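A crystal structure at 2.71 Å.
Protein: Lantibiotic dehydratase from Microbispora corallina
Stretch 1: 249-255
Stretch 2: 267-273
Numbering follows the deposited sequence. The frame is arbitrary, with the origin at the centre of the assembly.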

# COMPACT_ATOMS: atom_id res chain seq x y z
N LEU A 249 38.84 34.14 4.59
CA LEU A 249 39.68 34.21 5.79
C LEU A 249 38.92 34.82 6.98
O LEU A 249 38.37 35.92 6.86
CB LEU A 249 40.97 34.98 5.50
CG LEU A 249 41.96 35.13 6.66
CD1 LEU A 249 42.37 33.78 7.23
CD2 LEU A 249 43.19 35.89 6.19
N ALA A 250 38.88 34.12 8.11
CA ALA A 250 38.00 34.50 9.22
C ALA A 250 38.32 35.87 9.80
O ALA A 250 37.43 36.62 10.18
CB ALA A 250 38.01 33.46 10.31
N GLY A 251 39.61 36.19 9.86
CA GLY A 251 40.04 37.47 10.38
C GLY A 251 39.55 38.64 9.55
O GLY A 251 38.87 39.51 10.08
N ARG A 252 39.85 38.63 8.25
CA ARG A 252 39.37 39.67 7.34
C ARG A 252 37.84 39.77 7.39
O ARG A 252 37.28 40.86 7.28
CB ARG A 252 39.83 39.38 5.90
CG ARG A 252 41.35 39.32 5.72
CD ARG A 252 41.80 38.91 4.32
NE ARG A 252 43.26 39.05 4.19
CZ ARG A 252 43.94 39.00 3.03
NH1 ARG A 252 43.30 38.81 1.89
NH2 ARG A 252 45.26 39.14 3.03
N LEU A 253 37.18 38.63 7.58
CA LEU A 253 35.73 38.59 7.69
C LEU A 253 35.25 39.33 8.94
O LEU A 253 34.35 40.16 8.87
CB LEU A 253 35.22 37.15 7.71
CG LEU A 253 33.71 37.01 7.92
CD1 LEU A 253 32.97 37.35 6.67
CD2 LEU A 253 33.33 35.60 8.37
N ALA A 254 35.86 39.00 10.07
CA ALA A 254 35.46 39.57 11.36
C ALA A 254 35.67 41.08 11.42
O ALA A 254 34.94 41.78 12.13
CB ALA A 254 36.18 38.88 12.51
N GLN A 255 36.66 41.57 10.67
CA GLN A 255 36.96 43.00 10.64
C GLN A 255 35.97 43.79 9.79
O GLN A 255 35.54 44.87 10.18
CB GLN A 255 38.40 43.25 10.17
CG GLN A 255 39.38 43.59 11.30
CD GLN A 255 40.81 43.19 10.97
OE1 GLN A 255 41.16 42.98 9.81
NE2 GLN A 255 41.64 43.05 12.00
N ARG A 267 34.32 41.27 19.52
CA ARG A 267 32.99 40.82 19.91
C ARG A 267 32.37 40.08 18.72
O ARG A 267 31.60 39.13 18.89
CB ARG A 267 32.10 42.00 20.29
CG ARG A 267 30.74 41.57 20.85
CD ARG A 267 29.80 42.75 21.03
NE ARG A 267 30.30 43.73 21.99
CZ ARG A 267 29.77 44.94 22.16
NH1 ARG A 267 28.75 45.34 21.40
NH2 ARG A 267 30.28 45.77 23.06
N VAL A 268 32.75 40.52 17.51
CA VAL A 268 32.34 39.88 16.28
C VAL A 268 33.01 38.52 16.10
O VAL A 268 32.39 37.56 15.66
CB VAL A 268 32.66 40.79 15.07
CG1 VAL A 268 32.59 40.02 13.75
CG2 VAL A 268 31.74 41.99 15.06
N THR A 269 34.30 38.46 16.41
CA THR A 269 35.04 37.20 16.33
C THR A 269 34.46 36.14 17.28
O THR A 269 34.47 34.95 16.97
CB THR A 269 36.56 37.40 16.54
OG1 THR A 269 37.12 38.01 15.37
CG2 THR A 269 37.27 36.08 16.78
N GLY A 270 33.92 36.58 18.42
CA GLY A 270 33.25 35.66 19.32
C GLY A 270 31.92 35.18 18.74
O GLY A 270 31.40 34.12 19.11
N LEU A 271 31.38 35.97 17.82
CA LEU A 271 30.18 35.59 17.09
C LEU A 271 30.52 34.52 16.06
O LEU A 271 29.85 33.49 15.99
CB LEU A 271 29.54 36.81 16.42
CG LEU A 271 28.11 36.57 15.94
CD1 LEU A 271 27.37 35.68 16.93
CD2 LEU A 271 27.38 37.88 15.73
N LEU A 272 31.57 34.75 15.28
CA LEU A 272 32.08 33.74 14.36
C LEU A 272 32.35 32.41 15.09
O LEU A 272 32.15 31.33 14.52
CB LEU A 272 33.35 34.22 13.67
CG LEU A 272 33.27 35.44 12.75
CD1 LEU A 272 34.55 35.56 11.95
CD2 LEU A 272 32.09 35.37 11.82
N ALA A 273 32.80 32.52 16.34
CA ALA A 273 33.15 31.36 17.17
C ALA A 273 31.92 30.59 17.63
O ALA A 273 31.92 29.36 17.64
CB ALA A 273 33.97 31.80 18.35

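The two stretches pack as a pair of helical segments, whose axes approach to 9.2 Å with their N-to-C directions 125° apart. No hydrogen bond links them. The contact rests on apolar packing and close van der Waals approaches, and it buries a modest 224 Å² in total, counting both sides.

The apolar side-chain contacts centre on Ala254 and Leu272, the two residues most covered by the opposing stretch. Both direct their CA-to-CB bonds toward the partner helix, and the CB of Ala254 lies 3.7 Å from CD1 of Leu272. Leu272, with chi1 in m and chi2 in t, lays CD1 against Ala254 and 4.4 Å from CB of Ala250; CD2 of Leu253 touches both of its methyls, 3.7 Å from CD2 and 3.8 Å from CD1 of Leu272. Ala250 and Ala254, one helical turn apart, thus offer small methyl groups to the same leucine methyl. Leu253 leaves its backbone sideways to the other helix, but its longer side chain, with chi1 in t and chi2 in p, brings its end nearer and so reaches Leu272. Val268 completes the apolar set; its CB points toward the first stretch, and CG1 sits 4.0 Å from CB of Ala254.

A second group of contacts involves oxygen atoms lying against carbon. The carbonyl O of Ala254 is 3.4 Å from CG1 of Val268, and that of Ala250 is 3.5 Å from CD1 of Leu272, so these aliphatic side chains pack against backbone as well as side-chain atoms. The O of Ala250 also accepts the helical hydrogen bond from N of Ala254 at 2.9 Å, while its flank lies against the leucine methyl. At Thr269, whose CB is directed sideways, chi1 in m brings OG1 to 3.1 Å from CB of Ala254. This is a tight van der Waals approach, since a methyl carbon offers no conventional hydrogen-bonding partner to the hydroxyl.

The CA atoms come nearest at Ala254 and Thr269, where CA of Ala254 and CA of Thr269 are 5.5 Å apart. Alanine suits this narrow point because its single methyl fills the space among OG1 of Thr269, CG1 of Val268 and CD1 of Leu272. The larger aliphatic residues are buried and supply the reach that alanine lacks, while partly exposed Thr269 combines a contact at the interface with a polar group. Arg252, Gln255 and Arg267, all exposed, take no part in the contact, in keeping with their long polar side chains.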